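PDB 1LJ8: mannitol dehydrogenase from Pseudomonas fluorescens, which probably catalyses the NAD-dependent oxidation of mannitol to fructose, as a long-chain dehydrogenase of the mannitol dehydrogenase family. Local coordinates for residues G36-A40 with H41-Y45; M322-P325 with L326-A329; S380-P383 with K384-P388; T174-A178 with A179-A183; V466-F469 with E470-Y473. All coordinates share one frame; numbering follows the deposited sequence.

Interaction 1: residues G36-A40 with H41-Y45; sequences GFHRA and HQAYY. With NAD (nicotinamide-adenine-dinucleotide), chain B.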
# COMPACT_ATOMS: atom_id res chain seq x y z
N GLY A 36 -8.97 -0.34 -2.02
CA GLY A 36 -8.90 -0.35 -3.47
C GLY A 36 -7.89 -1.34 -4.01
O GLY A 36 -8.18 -2.14 -4.90
N PHE A 37 -6.67 -1.31 -3.48
CA PHE A 37 -5.63 -2.17 -4.05
C PHE A 37 -5.93 -3.65 -4.02
O PHE A 37 -5.70 -4.36 -5.00
CB PHE A 37 -4.27 -1.91 -3.36
CG PHE A 37 -3.14 -2.65 -4.01
CD1 PHE A 37 -2.81 -2.40 -5.36
CD2 PHE A 37 -2.47 -3.63 -3.32
CE1 PHE A 37 -1.78 -3.16 -5.99
CE2 PHE A 37 -1.45 -4.39 -3.91
CZ PHE A 37 -1.10 -4.16 -5.25
N HIS A 38 -6.46 -4.13 -2.91
CA HIS A 38 -6.79 -5.55 -2.87
C HIS A 38 -7.73 -5.92 -4.00
O HIS A 38 -7.57 -6.94 -4.67
CB HIS A 38 -7.52 -5.91 -1.54
CG HIS A 38 -8.15 -7.27 -1.58
ND1 HIS A 38 -7.40 -8.43 -1.60
CD2 HIS A 38 -9.45 -7.65 -1.70
CE1 HIS A 38 -8.21 -9.46 -1.73
NE2 HIS A 38 -9.46 -9.02 -1.80
N ARG A 39 -8.72 -5.07 -4.23
CA ARG A 39 -9.71 -5.34 -5.24
C ARG A 39 -9.19 -5.25 -6.67
O ARG A 39 -9.63 -6.00 -7.55
CB ARG A 39 -10.91 -4.36 -5.07
CG ARG A 39 -11.58 -4.56 -3.67
CD ARG A 39 -12.95 -3.86 -3.67
NE ARG A 39 -12.77 -2.41 -3.81
CZ ARG A 39 -13.68 -1.59 -4.36
NH1 ARG A 39 -14.83 -2.10 -4.82
NH2 ARG A 39 -13.43 -0.27 -4.47
N ALA A 40 -8.27 -4.31 -6.90
CA ALA A 40 -7.72 -4.12 -8.26
C ALA A 40 -6.61 -5.10 -8.60
O ALA A 40 -6.22 -5.22 -9.78
CB ALA A 40 -7.15 -2.69 -8.39
N HIS A 41 -6.11 -5.79 -7.58
CA HIS A 41 -4.94 -6.65 -7.76
C HIS A 41 -5.21 -8.09 -7.37
O HIS A 41 -5.47 -8.90 -8.24
CB HIS A 41 -3.77 -6.01 -6.97
CG HIS A 41 -2.44 -6.66 -7.19
ND1 HIS A 41 -1.97 -7.66 -6.37
CD2 HIS A 41 -1.48 -6.45 -8.13
CE1 HIS A 41 -0.77 -8.05 -6.79
NE2 HIS A 41 -0.46 -7.33 -7.87
N GLN A 42 -5.18 -8.43 -6.09
CA GLN A 42 -5.44 -9.84 -5.75
C GLN A 42 -6.83 -10.34 -6.15
O GLN A 42 -6.97 -11.46 -6.67
CB GLN A 42 -5.27 -10.11 -4.24
CG GLN A 42 -3.88 -9.72 -3.67
CD GLN A 42 -3.92 -8.33 -3.06
OE1 GLN A 42 -4.60 -8.11 -2.04
NE2 GLN A 42 -3.21 -7.37 -3.68
N ALA A 43 -7.88 -9.54 -5.90
CA ALA A 43 -9.22 -10.03 -6.28
C ALA A 43 -9.33 -10.09 -7.83
O ALA A 43 -10.02 -10.95 -8.39
CB ALA A 43 -10.31 -9.10 -5.71
N TYR A 44 -8.65 -9.16 -8.49
CA TYR A 44 -8.62 -9.12 -9.96
C TYR A 44 -8.02 -10.45 -10.52
O TYR A 44 -8.61 -11.11 -11.37
CB TYR A 44 -7.77 -7.93 -10.39
CG TYR A 44 -7.38 -7.92 -11.86
CD1 TYR A 44 -8.30 -7.59 -12.85
CD2 TYR A 44 -6.09 -8.28 -12.23
CE1 TYR A 44 -7.93 -7.62 -14.21
CE2 TYR A 44 -5.71 -8.31 -13.59
CZ TYR A 44 -6.65 -7.98 -14.56
OH TYR A 44 -6.28 -7.99 -15.90
N TYR A 45 -6.82 -10.83 -10.06
CA TYR A 45 -6.21 -12.06 -10.58
C TYR A 45 -7.01 -13.30 -10.20
O TYR A 45 -7.11 -14.24 -10.97
CB TYR A 45 -4.79 -12.23 -10.05
CG TYR A 45 -3.75 -11.35 -10.73
CD1 TYR A 45 -3.14 -10.29 -10.04
CD2 TYR A 45 -3.29 -11.66 -12.02
CE1 TYR A 45 -2.11 -9.55 -10.62
CE2 TYR A 45 -2.25 -10.95 -12.59
CZ TYR A 45 -1.66 -9.89 -11.88
OH TYR A 45 -0.62 -9.18 -12.43
PA NAD B . -7.41 2.05 1.13
O1A NAD B . -7.35 3.27 1.89
O2A NAD B . -8.39 1.82 0.03
O5B NAD B . -7.61 0.81 2.11
C5B NAD B . -6.70 0.61 3.24
C4B NAD B . -7.37 -0.58 3.94
O4B NAD B . -6.50 -0.93 5.10
C3B NAD B . -8.74 -0.29 4.64
O3B NAD B . -9.52 -1.49 4.52
C2B NAD B . -8.34 0.04 6.08
O2B NAD B . -9.39 -0.14 7.02
C1B NAD B . -7.24 -0.99 6.31
N9A NAD B . -6.34 -0.70 7.38
C8A NAD B . -5.64 0.44 7.70
N7A NAD B . -4.87 0.28 8.76
C5A NAD B . -5.09 -1.03 9.13
C6A NAD B . -4.52 -1.76 10.19
N6A NAD B . -3.61 -1.30 11.05
N1A NAD B . -4.92 -3.07 10.36
C2A NAD B . -5.86 -3.66 9.52
N3A NAD B . -6.42 -2.97 8.45
C4A NAD B . -6.00 -1.65 8.31
O3 NAD B . -5.94 1.82 0.59
PN NAD B . -5.39 1.01 -0.69
O1N NAD B . -5.26 1.94 -1.82
O2N NAD B . -6.25 -0.16 -0.87
O5D NAD B . -3.92 0.64 -0.25
C5D NAD B . -3.77 -0.28 0.82
C4D NAD B . -2.38 -0.74 0.76
O4D NAD B . -2.09 -1.59 -0.37
C3D NAD B . -1.24 0.33 0.78
O3D NAD B . -1.03 0.89 2.07
C2D NAD B . -0.06 -0.40 0.16
O2D NAD B . 0.69 -1.09 1.15
C1D NAD B . -0.74 -1.37 -0.84
N1N NAD B . -0.73 -0.90 -2.24
C2N NAD B . -1.56 0.12 -2.75
C3N NAD B . -1.37 0.50 -4.06
C7N NAD B . -2.24 1.64 -4.62
O7N NAD B . -1.91 2.10 -5.72
N7N NAD B . -3.24 2.14 -3.93
C4N NAD B . -0.31 -0.11 -4.89
C5N NAD B . 0.47 -1.17 -4.33
C6N NAD B . 0.28 -1.58 -2.98
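F37 and H41, four residues apart where helix 36-40 gives way to helix 42-50, form an offset stack beside the nicotinamide of NAD, just after the glycine-rich loop of the Rossmann fold. The ring planes are 22° apart, and CG of H41 comes 3.4 Å from CZ of F37. Both side chains set CG anti to the backbone N (chi1 -173° for F37), which makes them run side by side. The opposite face of F37 lies against the nicotinamide, whose C5N sits 3.4 Å above its centre; a flat apolar ring suits this sandwich. H41, buried, donates a hydrogen bond from NE2 to the Q263 carbonyl, leaving ND1 as the acceptor for NE2 of Q42 at 3.0 Å. The Q42 side chain is bent at chi2 (96°), and its OE1 accepts from ND1 of H38 at 2.9 Å, lying at the edge of that ring and in its plane, while the donor stands above the amide's carbonyl plane. One glutamine thus joins two histidines. G36, with no side chain in the way, lets the pyrophosphate come close: its N donates to NAD O2A at 3.0 Å. The next amide, F37 N, adds a bond of 2.9 Å to NAD O2N.

Interaction 2: residues M322-P325 with L326-A329; sequences MNDP and LFVA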
# COMPACT_ATOMS: atom_id res chain seq x y z
N MSE A 322 3.54 15.40 -13.61
CA MSE A 322 4.28 14.93 -14.76
C MSE A 322 4.16 15.89 -15.94
O MSE A 322 4.94 15.74 -16.90
CB MSE A 322 3.82 13.53 -15.19
CG MSE A 322 4.11 12.44 -14.17
SE MSE A 322 6.07 12.15 -13.87
CE MSE A 322 6.22 13.24 -12.48
N ASN A 323 3.21 16.83 -15.87
CA ASN A 323 3.08 17.83 -16.94
C ASN A 323 3.96 19.06 -16.61
O ASN A 323 3.98 20.03 -17.37
CB ASN A 323 1.61 18.26 -17.16
CG ASN A 323 0.75 17.11 -17.72
OD1 ASN A 323 1.28 16.20 -18.37
ND2 ASN A 323 -0.55 17.15 -17.48
N ASP A 324 4.67 18.99 -15.49
CA ASP A 324 5.60 20.07 -15.08
C ASP A 324 7.02 19.54 -15.34
O ASP A 324 7.52 18.65 -14.62
CB ASP A 324 5.40 20.41 -13.59
CG ASP A 324 6.20 21.64 -13.18
OD1 ASP A 324 7.34 21.79 -13.66
OD2 ASP A 324 5.70 22.45 -12.37
N PRO A 325 7.71 20.08 -16.36
CA PRO A 325 9.04 19.55 -16.61
C PRO A 325 10.04 19.63 -15.48
O PRO A 325 10.98 18.85 -15.46
CB PRO A 325 9.52 20.32 -17.87
CG PRO A 325 8.24 20.83 -18.50
CD PRO A 325 7.36 21.15 -17.32
N LEU A 326 9.86 20.55 -14.53
CA LEU A 326 10.81 20.61 -13.43
C LEU A 326 10.60 19.41 -12.52
O LEU A 326 11.55 18.89 -11.97
CB LEU A 326 10.62 21.87 -12.62
CG LEU A 326 11.05 23.23 -13.17
CD1 LEU A 326 10.62 24.31 -12.19
CD2 LEU A 326 12.56 23.24 -13.36
N PHE A 327 9.34 18.99 -12.36
CA PHE A 327 9.07 17.80 -11.52
C PHE A 327 9.62 16.53 -12.19
O PHE A 327 10.18 15.64 -11.50
CB PHE A 327 7.56 17.65 -11.24
CG PHE A 327 7.05 18.53 -10.14
CD1 PHE A 327 6.98 19.91 -10.31
CD2 PHE A 327 6.61 17.98 -8.91
CE1 PHE A 327 6.49 20.74 -9.30
CE2 PHE A 327 6.12 18.80 -7.90
CZ PHE A 327 6.06 20.18 -8.09
N VAL A 328 9.43 16.41 -13.51
CA VAL A 328 9.94 15.25 -14.22
C VAL A 328 11.45 15.19 -14.10
O VAL A 328 12.01 14.13 -13.84
CB VAL A 328 9.56 15.31 -15.75
CG1 VAL A 328 10.10 14.11 -16.49
CG2 VAL A 328 8.02 15.37 -15.91
N ALA A 329 12.12 16.33 -14.29
CA ALA A 329 13.60 16.36 -14.19
C ALA A 329 14.07 16.00 -12.78
O ALA A 329 15.07 15.28 -12.58
CB ALA A 329 14.12 17.73 -14.59
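D324 and F327 set their flat groups at an angle to one another at the start of helix 325-339, the carboxylate plane turned 53° from the ring. The side chains come closest at CG of D324 and CD1 of F327, 3.4 Å apart, with OD2 also lying near the CD1 and CE1 side of the ring. D324 is the N-cap. Its CG stands anti to the backbone N (chi1 -172°), which carries the carboxylate forward to the first turn. There OD1 accepts from L326 N at 2.9 Å, met on its anti side and 19° out of the carboxylate plane. An aspartate fits because its short side chain reaches an amide that has no carbonyl one turn back to bind. The other oxygen, OD2, is held by the hydroxyl of Y315, whose ring also meets F327 edge-to-face, so the same tyrosine steadies both partners.

P325 follows at the first helical position, where its lack of an N-H costs nothing. The main-chain oxygen of D324 then accepts from V328 N at 3.1 Å, and P325 O from A329 N. On another side of the turn, V328 directs CG2 back to the loop, 3.3 Å from O of M322 and 4.3 Å from its SE, the selenium of a selenomethionine. F327 and M322 both pack on L306 of helix 289-313, while L326 and F327 touch helix 463-488. With one carboxylate oxygen on a helix amide and the other on a tyrosine, the negative charge of D324 lies at the positive end of the helix dipole, an arrangement that should favour its ionised form.

Interaction 3: residues S380-P383 with K384-P388; sequences SKFP and KFTVP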
# COMPACT_ATOMS: atom_id res chain seq x y z
N SER A 380 4.19 6.92 8.14
CA SER A 380 4.50 5.50 7.99
C SER A 380 5.28 5.21 6.70
O SER A 380 6.01 4.21 6.64
CB SER A 380 3.22 4.62 7.95
OG SER A 380 2.33 4.86 9.05
N LYS A 381 5.09 6.04 5.68
CA LYS A 381 5.73 5.80 4.39
C LYS A 381 7.19 6.22 4.31
O LYS A 381 7.98 5.53 3.67
CB LYS A 381 4.95 6.52 3.29
CG LYS A 381 3.59 5.90 3.05
CD LYS A 381 2.79 6.74 2.10
CE LYS A 381 1.47 5.95 1.73
NZ LYS A 381 0.62 6.80 0.88
N PHE A 382 7.55 7.33 4.95
CA PHE A 382 8.95 7.74 4.90
C PHE A 382 9.99 6.66 5.22
O PHE A 382 10.93 6.49 4.45
CB PHE A 382 9.21 9.00 5.75
CG PHE A 382 9.09 10.30 4.95
CD1 PHE A 382 7.93 11.05 5.00
CD2 PHE A 382 10.13 10.71 4.11
CE1 PHE A 382 7.79 12.20 4.25
CE2 PHE A 382 10.00 11.88 3.34
CZ PHE A 382 8.82 12.63 3.41
N PRO A 383 9.84 5.92 6.36
CA PRO A 383 10.84 4.89 6.69
C PRO A 383 10.89 3.72 5.72
O PRO A 383 11.88 2.98 5.70
CB PRO A 383 10.46 4.45 8.14
CG PRO A 383 8.94 4.76 8.20
CD PRO A 383 8.86 6.11 7.45
N LYS A 384 9.83 3.53 4.93
CA LYS A 384 9.83 2.46 3.94
C LYS A 384 10.34 2.91 2.58
O LYS A 384 11.09 2.18 1.93
CB LYS A 384 8.41 1.91 3.71
CG LYS A 384 8.03 0.78 4.61
CD LYS A 384 7.96 1.20 6.05
CE LYS A 384 7.59 -0.01 6.93
NZ LYS A 384 7.71 0.31 8.37
N PHE A 385 9.92 4.10 2.16
CA PHE A 385 10.18 4.56 0.80
C PHE A 385 11.37 5.44 0.54
O PHE A 385 11.91 5.42 -0.58
CB PHE A 385 8.99 5.40 0.24
CG PHE A 385 7.64 4.71 0.26
CD1 PHE A 385 6.48 5.46 -0.02
CD2 PHE A 385 7.50 3.32 0.52
CE1 PHE A 385 5.19 4.83 -0.04
CE2 PHE A 385 6.21 2.68 0.51
CZ PHE A 385 5.06 3.44 0.22
N THR A 386 11.76 6.21 1.57
CA THR A 386 12.76 7.27 1.39
C THR A 386 13.96 7.22 2.34
O THR A 386 15.10 7.43 1.94
CB THR A 386 12.03 8.60 1.55
OG1 THR A 386 10.93 8.61 0.63
CG2 THR A 386 12.99 9.81 1.33
N VAL A 387 13.69 6.96 3.62
CA VAL A 387 14.78 6.92 4.55
C VAL A 387 15.89 5.90 4.20
O VAL A 387 17.06 6.20 4.41
CB VAL A 387 14.26 6.72 6.00
CG1 VAL A 387 15.43 6.59 6.98
CG2 VAL A 387 13.41 7.93 6.41
N PRO A 388 15.55 4.70 3.67
CA PRO A 388 16.65 3.76 3.34
C PRO A 388 17.63 4.37 2.32
O PRO A 388 18.87 4.25 2.44
CB PRO A 388 15.90 2.54 2.79
CG PRO A 388 14.67 2.52 3.68
CD PRO A 388 14.25 4.00 3.63
O HOH W 1 5.90 2.47 8.69
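K381 to F385 closes a regular turn of helix 378-385, with F385 N donating to K381 O at 2.8 Å, but the helix is kinked at P383, whose nitrogen has no hydrogen for the turn before. At its end F382 O takes two amides: T386 N at 3.0 Å and V387 N at 2.9 Å, reaching it from opposite faces of the carbonyl plane. T386 leaves helical angles there, and the chain at once enters helix 387-396. P388 suits that first turn because an amide there needs no helical acceptor, so its missing N-H costs nothing, and it lays CD 3.3 Å from P383 O.

Among the side chains, K381 and F385 run the same way. CA of K381 lies over one face of the F385 ring, CB makes an off-centre CH-pi contact, and CG comes 3.6 Å from CE1. Because K381 is extended beyond CG, its amine is carried past the aromatic ring to the carbonyl of S376, while the aliphatic part does the packing. F382, on another side, lies alongside T386, CD2 to CB at 3.8 Å. K384 instead bends at chi2 (65°), bringing CD 3.6 Å from S380 O; a water joins that carbonyl to NZ, which also forms a salt bridge with D140.

F385 further touches I296, N300 and L304 of helix 289-313, together with E133 and N191, two residues that bind NAD. The whole is a proline-kinked helix passing directly into a second one, set in the C-terminal helical domain where it faces the cofactor-binding domain.

Interaction 4: residues T174-A178 with A179-A183; sequences TQRRA and AGIPA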
# COMPACT_ATOMS: atom_id res chain seq x y z
N THR A 174 -4.39 -20.52 17.06
CA THR A 174 -4.57 -21.32 18.27
C THR A 174 -5.80 -22.23 18.14
O THR A 174 -5.74 -23.45 18.44
CB THR A 174 -4.72 -20.40 19.48
OG1 THR A 174 -3.49 -19.68 19.65
CG2 THR A 174 -5.04 -21.22 20.76
N GLN A 175 -6.90 -21.66 17.66
CA GLN A 175 -8.14 -22.42 17.44
C GLN A 175 -7.95 -23.53 16.39
O GLN A 175 -8.43 -24.67 16.58
CB GLN A 175 -9.27 -21.46 17.02
CG GLN A 175 -10.67 -22.10 16.95
CD GLN A 175 -11.76 -21.05 16.89
OE1 GLN A 175 -11.87 -20.20 17.77
NE2 GLN A 175 -12.60 -21.11 15.85
N ARG A 176 -7.26 -23.22 15.28
CA ARG A 176 -7.00 -24.24 14.27
C ARG A 176 -6.21 -25.41 14.89
O ARG A 176 -6.56 -26.59 14.68
CB ARG A 176 -6.23 -23.69 13.04
CG ARG A 176 -7.06 -22.68 12.22
CD ARG A 176 -6.19 -21.98 11.15
NE ARG A 176 -6.03 -22.77 9.93
CZ ARG A 176 -6.78 -22.64 8.84
NH1 ARG A 176 -7.76 -21.74 8.78
NH2 ARG A 176 -6.60 -23.46 7.82
N ARG A 177 -5.16 -25.08 15.64
CA ARG A 177 -4.33 -26.11 16.28
C ARG A 177 -5.15 -27.03 17.18
O ARG A 177 -4.96 -28.26 17.17
CB ARG A 177 -3.25 -25.48 17.12
CG ARG A 177 -2.26 -24.69 16.35
CD ARG A 177 -1.19 -24.24 17.31
NE ARG A 177 -0.47 -25.37 17.90
CZ ARG A 177 0.36 -25.26 18.93
NH1 ARG A 177 0.55 -24.08 19.51
NH2 ARG A 177 1.05 -26.33 19.34
N ALA A 178 -6.05 -26.43 17.95
CA ALA A 178 -6.86 -27.19 18.88
C ALA A 178 -7.84 -28.08 18.12
O ALA A 178 -8.34 -29.07 18.67
CB ALA A 178 -7.60 -26.23 19.80
N ALA A 179 -8.10 -27.76 16.86
CA ALA A 179 -9.02 -28.57 16.07
C ALA A 179 -8.29 -29.55 15.15
O ALA A 179 -8.92 -30.29 14.38
CB ALA A 179 -9.93 -27.67 15.25
N GLY A 180 -6.97 -29.54 15.22
CA GLY A 180 -6.18 -30.38 14.34
C GLY A 180 -6.21 -29.85 12.90
O GLY A 180 -6.01 -30.61 11.95
N ILE A 181 -6.46 -28.54 12.74
CA ILE A 181 -6.55 -27.92 11.41
C ILE A 181 -5.17 -27.30 11.08
O ILE A 181 -4.57 -26.64 11.93
CB ILE A 181 -7.67 -26.84 11.43
CG1 ILE A 181 -9.04 -27.56 11.56
CG2 ILE A 181 -7.62 -25.96 10.18
CD1 ILE A 181 -10.24 -26.60 11.72
N PRO A 182 -4.65 -27.54 9.87
CA PRO A 182 -3.33 -26.97 9.53
C PRO A 182 -3.33 -25.45 9.43
O PRO A 182 -4.37 -24.82 9.20
CB PRO A 182 -2.97 -27.61 8.19
CG PRO A 182 -4.22 -28.11 7.64
CD PRO A 182 -5.17 -28.39 8.79
N ALA A 183 -2.15 -24.88 9.59
CA ALA A 183 -1.97 -23.43 9.50
C ALA A 183 -2.32 -22.92 8.11
O ALA A 183 -2.38 -23.68 7.14
CB ALA A 183 -0.50 -23.09 9.79
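R176 and I181 face each other where helix 165-178 ends in a Schellman motif: I181 N donates to R176 O at 2.8 Å, G180 N to R177 O at 3.1 Å, and G180 has the positive phi (72°) that glycine adopts readily. R176 O also accepts from A179 N, the two donors coming from opposite faces of its carbonyl plane. The arginine then turns its side chain onto the loop that leads to strand 185-188. A bend at chi3 (83°) brings NE and NH2 side-on to one atom, P182 O, at 2.7 and 3.0 Å, with that oxygen in the guanidinium plane. I181 crosses R176 at about a right angle and lays CG2 over one guanidinium face, 3.6 Å from NE. A branched aliphatic residue suits this spot, covering the flat cation while the arginine's N-H edge stays in plane with P182 O. Burial of the charge is paid for by carbonyls, since NH1 also binds L119 O. The turn thus delivers the chain from helix 165-178 to strand 185-188, an outermost strand of the Rossmann sheet, with R176 reaching the end of helix 112-119 and A183 resting on W217 and H221 of helix 212-221.

Interaction 5: residues V466-F469 with E470-Y473; sequences VAAF and ERCY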
# COMPACT_ATOMS: atom_id res chain seq x y z
N VAL A 466 21.22 17.45 7.87
CA VAL A 466 20.46 18.48 8.57
C VAL A 466 20.61 19.85 7.86
O VAL A 466 19.63 20.58 7.71
CB VAL A 466 20.91 18.60 10.04
CG1 VAL A 466 20.27 19.84 10.70
CG2 VAL A 466 20.47 17.34 10.81
N ALA A 467 21.82 20.19 7.41
CA ALA A 467 22.03 21.48 6.73
C ALA A 467 21.23 21.53 5.41
O ALA A 467 20.63 22.55 5.08
CB ALA A 467 23.53 21.68 6.42
N ALA A 468 21.22 20.42 4.69
CA ALA A 468 20.50 20.35 3.42
C ALA A 468 18.98 20.50 3.69
O ALA A 468 18.27 21.19 2.97
CB ALA A 468 20.79 19.02 2.72
N PHE A 469 18.50 19.82 4.73
CA PHE A 469 17.09 19.91 5.10
C PHE A 469 16.72 21.34 5.44
O PHE A 469 15.70 21.85 4.98
CB PHE A 469 16.80 19.00 6.31
CG PHE A 469 15.45 19.22 6.90
CD1 PHE A 469 14.33 18.62 6.35
CD2 PHE A 469 15.30 20.10 7.97
CE1 PHE A 469 13.08 18.87 6.84
CE2 PHE A 469 14.03 20.37 8.49
CZ PHE A 469 12.90 19.75 7.91
N GLU A 470 17.55 22.01 6.22
CA GLU A 470 17.25 23.38 6.60
C GLU A 470 17.27 24.35 5.40
O GLU A 470 16.42 25.25 5.34
CB GLU A 470 18.21 23.84 7.71
CG GLU A 470 17.90 23.13 9.04
CD GLU A 470 18.80 23.57 10.18
OE1 GLU A 470 19.76 24.32 9.94
OE2 GLU A 470 18.53 23.15 11.32
N ARG A 471 18.24 24.19 4.50
CA ARG A 471 18.35 25.02 3.27
C ARG A 471 17.06 24.83 2.44
O ARG A 471 16.45 25.78 1.95
CB ARG A 471 19.50 24.54 2.34
CG ARG A 471 20.90 24.79 2.81
CD ARG A 471 21.86 24.57 1.67
NE ARG A 471 22.18 23.17 1.37
CZ ARG A 471 23.09 22.46 2.04
NH1 ARG A 471 23.76 23.01 3.04
NH2 ARG A 471 23.40 21.23 1.66
N CYS A 472 16.71 23.57 2.24
CA CYS A 472 15.51 23.22 1.46
C CYS A 472 14.25 23.79 2.05
O CYS A 472 13.43 24.39 1.33
CB CYS A 472 15.38 21.68 1.29
SG CYS A 472 16.62 20.98 0.13
N TYR A 473 14.06 23.60 3.35
CA TYR A 473 12.85 24.12 3.99
C TYR A 473 12.74 25.66 3.85
O TYR A 473 11.68 26.20 3.48
CB TYR A 473 12.84 23.70 5.44
CG TYR A 473 11.59 24.14 6.16
CD1 TYR A 473 10.44 23.37 6.12
CD2 TYR A 473 11.55 25.37 6.82
CE1 TYR A 473 9.25 23.82 6.72
CE2 TYR A 473 10.37 25.85 7.42
CZ TYR A 473 9.22 25.07 7.36
OH TYR A 473 8.03 25.52 7.91
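A468 and R471 meet on one side of helix 463-488, where the guanidinium folds back over the helix. Its NH2 stands 3.5 Å from CA of A468, its NH1 3.6 Å from CB of A467, and one flat face covers A468 CA and A467 O. The bend at chi3 (-78°) is what returns the group to the backbone, and two alanines, with no more than a methyl each, leave room for it. R471 is exposed but lies over a buried alanine, at the margin of the packing against helix 401-413, where E401 forms a salt bridge with it.

E470, also on the solvent side, runs alongside V466 in the same direction, its OE2 3.8 Å from CG1 of the valine. The methylenes lie along the turn while the carboxylate continues to the hydroxyl of S445.

The buried side is tighter. F469, with CG anti to the backbone N (chi1 170°), packs on V407 and on I444 and S445, and C472, a small residue, touches A408 of helix 401-413. Y473 directs its ring away from F469 to D441, its hydroxyl bonded to that carboxylate. Beneath them the regular helix bonds hold, E470 N to V466 O at 2.9 Å and Y473 N to F469 O at 2.9 Å. The chemistry is that of an amphipathic helix: apolar groups fill its buried side, and the charged ends of R471 and E470, at the margin of that side, are met by E401 and S445.

From the N terminus, interaction 1 comes first, at the cofactor-binding start of the Rossmann domain, and interaction 4 lies in the same domain at a far edge, about 29 Å away between centres. Interactions 2, 3 and 5 follow in the C-terminal helical domain. All five are in series along the chain: each is a local turn between adjoining segments, and none nests in or crosses another. Interactions 2 and 5 are linked by helix 463-488, which carries 466-473 and packs further along on L326 and F327. Helix 401-413 touches both 380-388 and 466-473, whose nearest atoms are about 8 Å apart. Interaction 1 holds NAD itself, and interaction 3 borders its site from the other domain.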